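Local coordinates for protein 4-hydroxy-tetrahydrodipicolinate synthase (Methylacidiphilum fumariolicum SolV, PDB 6T3T) that probably condenses pyruvate with L-aspartate-beta-semialdehyde to form 4-hydroxy-tetrahydrodipicolinate in lysine biosynthesis, working as a homotetramer built as a dimer of dimers, at residues A[150-155]-A[176-181]; A[113-118]-A[139-144]. All blocks are in the same frame, centred on the assembly; numbering follows the deposited sequence.

Contact 1. Residues A[150-155]-A[176-181]; sequences RLVEKN and EALPGE
Neighbouring helices on the outside of the (beta/alpha)8 barrel meet here through Val152 and Leu178, where helices 145-154 and 168-177 run out. Val152 sits two residues before the end of its helix and turns its side chain toward 176-181. Its CG2 methyl rests 3.6 Å from CD2 of Leu178, a full van der Waals contact between two methyl groups. Val152 carries CG1 anti to its nitrogen (chi1 172°), which leaves CG2 anti to the carbonyl carbon and facing the leucine. Leu178, the first residue to leave helical geometry, reaches across with CD2 although its CB does not point straight at the valine. The longer leucine suits this buried place because it spans the gap, and it also packs on Val148. Pro179 closes the outer edge more loosely, its CD 4.5 Å from CG1 of Val152; a proline fits where the chain has already given up its helix. No hydrogen bond joins the two segments; within 150-155, ND2 of Asn155 donates to Leu151 O at 2.9 Å, meeting a lone pair in the carbonyl plane (C=O...N angle 125°), and it also reaches Ser120 OG. Val152 further touches Ile158 of the next strand. Such apolar contact between consecutive outer helices, each leading into its beta strand, is characteristic of the TIM barrel.

Contact 2. Residues A[113-118]-A[139-144]; sequences EGLFRH and CGVDIA
The direct meeting of the two segments rests on the Leu115 side chain, which makes apolar contacts with Val141 and Ile143 and a van der Waals contact with the backbone oxygen of Asp142. CD1 of Leu115 is the touching methyl: it lies 4.3 Å from CG1 of Val141 and 4.4 Å from CG1 of Ile143, and comes to 3.7 Å from Asp142 O. Leu115 holds CG anti to its carbonyl carbon (chi1 -73°), and the extended chain beyond carries CD1 to the loop. A leucine suits this buried position, since Pro105 and Pro110 also pack on it, while Ile143 continues the apolar surface onto Val148. In the TIM barrel, this loop follows strand 130-134 and the short helix 136-139 and leads into helix 145-154, for which Ala144 is the N-cap residue. Polar contacts hold the loop from outside the two segments. Gln112 donates through NE2 to Asp142 O and accepts from Ala144 N through OE1, so one side-chain amide holds the residues just before and just after Ile143. Asp142 starts away from 113-118, and its carboxylate is engaged elsewhere: OD2 forms a salt bridge with Arg170 NH1 and OD1 accepts from Asn134 ND2. Within the helix, Arg117 NE lies 3.1 Å from Glu113 OE2, a charge pairing in which no N-H is aimed at the oxygen.

In the fold
The two contacts lie on the same side of the barrel, centres about 16 Å apart, and are joined where helix 112-125 packs on helix 145-154. They meet directly: Arg150 NH2 forms a 2.9 Å salt bridge with Glu113 OE1, and the guanidinium also makes a cation-pi interaction with Phe116. Leu151 CD2 packs 3.3 Å from Phe116 O. The loop of contact 2 leads through Ala144 into the helix that supplies 150-155. Contact 2 is the one near the catalytic centre: the side chain of Ile143 lies about 6 Å from that of Tyr133, the predicted proton donor/acceptor, and about 9 Å from that of Lys162, the predicted Schiff-base lysine. Contact 1 lies away from these sites.

Contact 1. Residues A[150-155]-A[176-181]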
ATOM      1  N   ARG A 150      25.267   8.569  -0.948  1.00 24.89           N
ATOM      2  CA  ARG A 150      26.280   8.459  -2.005  1.00 24.16           C
ATOM      3  C   ARG A 150      26.337   9.725  -2.847  1.00 21.88           C
ATOM      4  O   ARG A 150      27.420  10.190  -3.226  1.00 20.54           O
ATOM      5  CB  ARG A 150      25.983   7.261  -2.924  1.00 20.16           C
ATOM      6  CG  ARG A 150      26.186   5.871  -2.316  1.00 26.52           C
ATOM      7  CD  ARG A 150      25.568   4.750  -3.199  1.00 32.79           C
ATOM      8  NE  ARG A 150      26.176   4.725  -4.539  1.00 42.34           N
ATOM      9  CZ  ARG A 150      25.612   4.214  -5.633  1.00 42.09           C
ATOM     10  NH1 ARG A 150      24.393   3.666  -5.583  1.00 42.26           N
ATOM     11  NH2 ARG A 150      26.273   4.258  -6.790  1.00 39.94           N
ATOM     12  N   LEU A 151      25.171  10.279  -3.171  1.00 18.72           N
ATOM     13  CA  LEU A 151      25.121  11.497  -3.973  1.00 21.63           C
ATOM     14  C   LEU A 151      25.871  12.636  -3.280  1.00 20.32           C
ATOM     15  O   LEU A 151      26.528  13.447  -3.936  1.00 18.20           O
ATOM     16  CB  LEU A 151      23.662  11.876  -4.271  1.00 17.36           C
ATOM     17  CG  LEU A 151      22.930  11.096  -5.387  1.00 18.64           C
ATOM     18  CD1 LEU A 151      21.440  11.466  -5.499  1.00 15.11           C
ATOM     19  CD2 LEU A 151      23.629  11.244  -6.779  1.00 17.48           C
ATOM     20  N   VAL A 152      25.756  12.732  -1.957  1.00 22.27           N
ATOM     21  CA  VAL A 152      26.407  13.815  -1.233  1.00 20.03           C
ATOM     22  C   VAL A 152      27.901  13.554  -1.088  1.00 26.55           C
ATOM     23  O   VAL A 152      28.708  14.488  -1.165  1.00 23.89           O
ATOM     24  CB  VAL A 152      25.707  14.023   0.115  1.00 24.16           C
ATOM     25  CG1 VAL A 152      26.476  15.029   0.998  1.00 23.09           C
ATOM     26  CG2 VAL A 152      24.287  14.484  -0.150  1.00 23.25           C
ATOM     27  N   GLU A 153      28.289  12.289  -0.887  1.00 23.74           N
ATOM     28  CA  GLU A 153      29.710  11.950  -0.879  1.00 25.89           C
ATOM     29  C   GLU A 153      30.388  12.409  -2.163  1.00 27.64           C
ATOM     30  O   GLU A 153      31.504  12.938  -2.127  1.00 30.59           O
ATOM     31  CB  GLU A 153      29.911  10.443  -0.694  1.00 25.99           C
ATOM     32  CG  GLU A 153      29.695   9.923   0.731  1.00 30.68           C
ATOM     33  CD  GLU A 153      29.597   8.400   0.779  1.00 34.98           C
ATOM     34  OE1 GLU A 153      29.661   7.772  -0.299  1.00 43.98           O
ATOM     35  OE2 GLU A 153      29.450   7.821   1.876  1.00 36.52           O
ATOM     36  N   LYS A 154      29.710  12.268  -3.304  1.00 22.82           N
ATOM     37  CA  LYS A 154      30.355  12.467  -4.596  1.00 23.31           C
ATOM     38  C   LYS A 154      30.049  13.808  -5.248  1.00 23.64           C
ATOM     39  O   LYS A 154      30.733  14.178  -6.200  1.00 24.92           O
ATOM     40  CB  LYS A 154      29.922  11.356  -5.558  1.00 25.28           C
ATOM     41  CG  LYS A 154      31.027  10.861  -6.498  1.00 41.58           C
ATOM     42  CD  LYS A 154      31.799   9.693  -5.861  1.00 38.68           C
ATOM     43  CE  LYS A 154      30.910   8.478  -5.672  1.00 45.75           C
ATOM     44  NZ  LYS A 154      31.293   7.704  -4.453  1.00 51.33           N
ATOM     45  N   ASN A 155      29.099  14.572  -4.732  1.00 23.26           N
ATOM     46  CA  ASN A 155      28.689  15.814  -5.381  1.00 20.69           C
ATOM     47  C   ASN A 155      28.546  16.843  -4.266  1.00 22.17           C
ATOM     48  O   ASN A 155      27.514  16.891  -3.594  1.00 21.72           O
ATOM     49  CB  ASN A 155      27.377  15.651  -6.140  1.00 23.52           C
ATOM     50  CG  ASN A 155      27.422  14.545  -7.178  1.00 25.43           C
ATOM     51  OD1 ASN A 155      27.964  14.723  -8.279  1.00 27.70           O
ATOM     52  ND2 ASN A 155      26.841  13.398  -6.843  1.00 19.75           N
ATOM     53  N   GLU A 176      20.629  10.318  10.448  1.00 22.50           N
ATOM     54  CA  GLU A 176      21.635   9.293  10.749  1.00 26.62           C
ATOM     55  C   GLU A 176      22.717   9.248   9.680  1.00 27.86           C
ATOM     56  O   GLU A 176      23.903   9.123   9.994  1.00 27.15           O
ATOM     57  CB  GLU A 176      21.023   7.889  10.788  1.00 24.89           C
ATOM     58  CG  GLU A 176      20.822   7.218  12.121  1.00 36.17           C
ATOM     59  CD  GLU A 176      22.046   7.206  13.020  1.00 32.46           C
ATOM     60  OE1 GLU A 176      23.050   6.503  12.759  1.00 41.03           O
ATOM     61  OE2 GLU A 176      21.962   7.890  14.048  1.00 32.86           O
ATOM     62  N   ALA A 177      22.326   9.327   8.405  1.00 27.60           N
ATOM     63  CA  ALA A 177      23.255   8.994   7.336  1.00 26.20           C
ATOM     64  C   ALA A 177      24.043  10.179   6.804  1.00 27.60           C
ATOM     65  O   ALA A 177      25.104   9.971   6.210  1.00 31.06           O
ATOM     66  CB  ALA A 177      22.517   8.316   6.179  1.00 26.56           C
ATOM     67  N   LEU A 178      23.588  11.404   7.006  1.00 28.59           N
ATOM     68  CA  LEU A 178      24.181  12.527   6.305  1.00 28.84           C
ATOM     69  C   LEU A 178      24.805  13.517   7.276  1.00 36.55           C
ATOM     70  O   LEU A 178      24.516  13.484   8.477  1.00 26.50           O
ATOM     71  CB  LEU A 178      23.121  13.211   5.434  1.00 27.92           C
ATOM     72  CG  LEU A 178      23.121  12.440   4.100  1.00 27.29           C
ATOM     73  CD1 LEU A 178      22.156  11.260   4.065  1.00 24.20           C
ATOM     74  CD2 LEU A 178      22.899  13.341   2.918  1.00 30.39           C
ATOM     75  N   PRO A 179      25.748  14.345   6.811  1.00 41.75           N
ATOM     76  CA  PRO A 179      26.391  15.312   7.713  1.00 40.75           C
ATOM     77  C   PRO A 179      25.397  16.365   8.175  1.00 40.11           C
ATOM     78  O   PRO A 179      24.320  16.551   7.601  1.00 31.96           O
ATOM     79  CB  PRO A 179      27.496  15.946   6.862  1.00 43.81           C
ATOM     80  CG  PRO A 179      27.622  15.056   5.638  1.00 48.02           C
ATOM     81  CD  PRO A 179      26.255  14.469   5.434  1.00 39.48           C
ATOM     82  N   GLY A 180      25.809  17.118   9.193  1.00 41.44           N
ATOM     83  CA  GLY A 180      24.944  18.164   9.706  1.00 41.02           C
ATOM     84  C   GLY A 180      24.727  19.314   8.743  1.00 35.61           C
ATOM     85  O   GLY A 180      23.691  19.989   8.800  1.00 38.34           O
ATOM     86  N   GLU A 181      25.692  19.568   7.853  1.00 27.80           N
ATOM     87  CA  GLU A 181      25.551  20.703   6.949  1.00 36.05           C
ATOM     88  C   GLU A 181      24.491  20.447   5.891  1.00 28.96           C
ATOM     89  O   GLU A 181      24.003  21.402   5.279  1.00 32.61           O
ATOM     90  CB  GLU A 181      26.884  21.039   6.275  1.00 31.34           C
ATOM     91  CG  GLU A 181      27.950  21.633   7.206  1.00 38.74           C
ATOM     92  CD  GLU A 181      27.867  23.165   7.339  1.00 42.20           C
ATOM     93  OE1 GLU A 181      27.076  23.815   6.598  1.00 37.41           O
ATOM     94  OE2 GLU A 181      28.623  23.717   8.172  1.00 40.83           O
TER

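Contact 2. Residues A[113-118]-A[139-144]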
ATOM      1  N   GLU A 113      20.463   3.127  -8.830  1.00 20.25           N
ATOM      2  CA  GLU A 113      21.663   3.458  -9.590  1.00 21.98           C
ATOM      3  C   GLU A 113      21.352   4.463 -10.684  1.00 22.29           C
ATOM      4  O   GLU A 113      22.151   5.371 -10.951  1.00 20.86           O
ATOM      5  CB  GLU A 113      22.279   2.182 -10.171  1.00 26.54           C
ATOM      6  CG  GLU A 113      23.556   2.393 -10.982  1.00 33.29           C
ATOM      7  CD  GLU A 113      24.705   3.024 -10.176  1.00 37.98           C
ATOM      8  OE1 GLU A 113      24.702   2.975  -8.920  1.00 41.89           O
ATOM      9  OE2 GLU A 113      25.628   3.581 -10.815  1.00 41.21           O
ATOM     10  N   GLY A 114      20.194   4.312 -11.336  1.00 20.81           N
ATOM     11  CA  GLY A 114      19.748   5.324 -12.273  1.00 18.67           C
ATOM     12  C   GLY A 114      19.583   6.688 -11.626  1.00 21.14           C
ATOM     13  O   GLY A 114      19.907   7.709 -12.226  1.00 21.83           O
ATOM     14  N   LEU A 115      19.023   6.728 -10.414  1.00 24.42           N
ATOM     15  CA  LEU A 115      18.879   8.001  -9.713  1.00 23.46           C
ATOM     16  C   LEU A 115      20.236   8.614  -9.383  1.00 19.05           C
ATOM     17  O   LEU A 115      20.447   9.823  -9.553  1.00 17.75           O
ATOM     18  CB  LEU A 115      18.055   7.795  -8.443  1.00 15.56           C
ATOM     19  CG  LEU A 115      16.573   7.557  -8.713  1.00 17.32           C
ATOM     20  CD1 LEU A 115      15.821   7.302  -7.428  1.00 17.60           C
ATOM     21  CD2 LEU A 115      15.968   8.712  -9.466  1.00 19.20           C
ATOM     22  N   PHE A 116      21.167   7.785  -8.924  1.00 17.66           N
ATOM     23  CA  PHE A 116      22.518   8.246  -8.631  1.00 20.39           C
ATOM     24  C   PHE A 116      23.192   8.832  -9.873  1.00 19.55           C
ATOM     25  O   PHE A 116      23.761   9.929  -9.822  1.00 19.70           O
ATOM     26  CB  PHE A 116      23.349   7.093  -8.051  1.00 20.56           C
ATOM     27  CG  PHE A 116      24.773   7.472  -7.786  1.00 26.36           C
ATOM     28  CD1 PHE A 116      25.119   8.156  -6.626  1.00 24.77           C
ATOM     29  CD2 PHE A 116      25.764   7.196  -8.712  1.00 25.17           C
ATOM     30  CE1 PHE A 116      26.432   8.532  -6.390  1.00 21.83           C
ATOM     31  CE2 PHE A 116      27.078   7.571  -8.469  1.00 25.66           C
ATOM     32  CZ  PHE A 116      27.408   8.237  -7.310  1.00 22.89           C
ATOM     33  N   ARG A 117      23.134   8.120 -11.004  1.00 21.84           N
ATOM     34  CA  ARG A 117      23.704   8.660 -12.242  1.00 20.77           C
ATOM     35  C   ARG A 117      22.973   9.913 -12.708  1.00 20.17           C
ATOM     36  O   ARG A 117      23.601  10.846 -13.219  1.00 19.85           O
ATOM     37  CB  ARG A 117      23.674   7.612 -13.342  1.00 16.19           C
ATOM     38  CG  ARG A 117      24.546   6.411 -13.060  1.00 24.35           C
ATOM     39  CD  ARG A 117      24.444   5.405 -14.181  1.00 28.70           C
ATOM     40  NE  ARG A 117      25.036   4.119 -13.802  1.00 35.18           N
ATOM     41  CZ  ARG A 117      26.318   3.822 -13.955  1.00 34.24           C
ATOM     42  NH1 ARG A 117      27.141   4.714 -14.491  1.00 34.74           N
ATOM     43  NH2 ARG A 117      26.781   2.642 -13.574  1.00 38.60           N
ATOM     44  N   HIS A 118      21.642   9.945 -12.564  1.00 19.18           N
ATOM     45  CA  HIS A 118      20.869  11.105 -12.999  1.00 18.65           C
ATOM     46  C   HIS A 118      21.283  12.348 -12.219  1.00 17.31           C
ATOM     47  O   HIS A 118      21.649  13.382 -12.797  1.00 19.84           O
ATOM     48  CB  HIS A 118      19.378  10.822 -12.813  1.00 17.58           C
ATOM     49  CG  HIS A 118      18.482  12.001 -13.020  1.00 18.44           C
ATOM     50  ND1 HIS A 118      18.019  12.369 -14.266  1.00 14.15           N
ATOM     51  CD2 HIS A 118      17.915  12.859 -12.136  1.00 17.91           C
ATOM     52  CE1 HIS A 118      17.214  13.410 -14.139  1.00 20.86           C
ATOM     53  NE2 HIS A 118      17.128  13.722 -12.857  1.00 20.03           N
ATOM     54  N   CYS A 139       5.900  10.508  -8.227  1.00 14.81           N
ATOM     55  CA  CYS A 139       6.925  10.095  -9.167  1.00 16.52           C
ATOM     56  C   CYS A 139       6.918   8.609  -9.450  1.00 16.71           C
ATOM     57  O   CYS A 139       7.311   8.208 -10.553  1.00 23.27           O
ATOM     58  CB  CYS A 139       8.302  10.522  -8.652  1.00 16.68           C
ATOM     59  SG  CYS A 139       8.415  12.325  -8.522  1.00 21.63           S
ATOM     60  N   GLY A 140       6.445   7.789  -8.511  1.00 18.70           N
ATOM     61  CA  GLY A 140       6.533   6.351  -8.654  1.00 20.87           C
ATOM     62  C   GLY A 140       7.849   5.756  -8.216  1.00 23.17           C
ATOM     63  O   GLY A 140       8.093   4.577  -8.487  1.00 25.57           O
ATOM     64  N   VAL A 141       8.712   6.543  -7.567  1.00 20.08           N
ATOM     65  CA  VAL A 141      10.023   6.099  -7.115  1.00 22.74           C
ATOM     66  C   VAL A 141      10.423   6.945  -5.907  1.00 22.11           C
ATOM     67  O   VAL A 141      10.000   8.096  -5.768  1.00 20.52           O
ATOM     68  CB  VAL A 141      11.065   6.223  -8.262  1.00 25.62           C
ATOM     69  CG1 VAL A 141      11.641   7.633  -8.319  1.00 20.08           C
ATOM     70  CG2 VAL A 141      12.154   5.180  -8.135  1.00 28.20           C
ATOM     71  N   ASP A 142      11.240   6.367  -5.033  1.00 21.11           N
ATOM     72  CA  ASP A 142      11.728   7.027  -3.829  1.00 22.41           C
ATOM     73  C   ASP A 142      13.242   7.182  -3.945  1.00 21.92           C
ATOM     74  O   ASP A 142      13.921   6.294  -4.468  1.00 21.88           O
ATOM     75  CB  ASP A 142      11.346   6.204  -2.578  1.00 22.22           C
ATOM     76  CG  ASP A 142      11.803   6.849  -1.256  1.00 32.53           C
ATOM     77  OD1 ASP A 142      11.049   7.661  -0.653  1.00 32.41           O
ATOM     78  OD2 ASP A 142      12.912   6.504  -0.787  1.00 35.40           O
ATOM     79  N   ILE A 143      13.790   8.307  -3.490  1.00 16.34           N
ATOM     80  CA  ILE A 143      15.241   8.400  -3.411  1.00 15.51           C
ATOM     81  C   ILE A 143      15.643   7.731  -2.107  1.00 19.53           C
ATOM     82  O   ILE A 143      15.360   8.253  -1.029  1.00 21.67           O
ATOM     83  CB  ILE A 143      15.754   9.843  -3.466  1.00 19.84           C
ATOM     84  CG1 ILE A 143      15.092  10.617  -4.617  1.00 18.25           C
ATOM     85  CG2 ILE A 143      17.297   9.823  -3.616  1.00 15.47           C
ATOM     86  CD1 ILE A 143      15.400  12.120  -4.585  1.00 14.24           C
ATOM     87  N   ALA A 144      16.244   6.548  -2.203  1.00 20.93           N
ATOM     88  CA  ALA A 144      16.681   5.840  -1.007  1.00 19.02           C
ATOM     89  C   ALA A 144      17.719   6.658  -0.237  1.00 22.35           C
ATOM     90  O   ALA A 144      18.491   7.436  -0.818  1.00 19.95           O
ATOM     91  CB  ALA A 144      17.279   4.484  -1.381  1.00 20.62           C
TER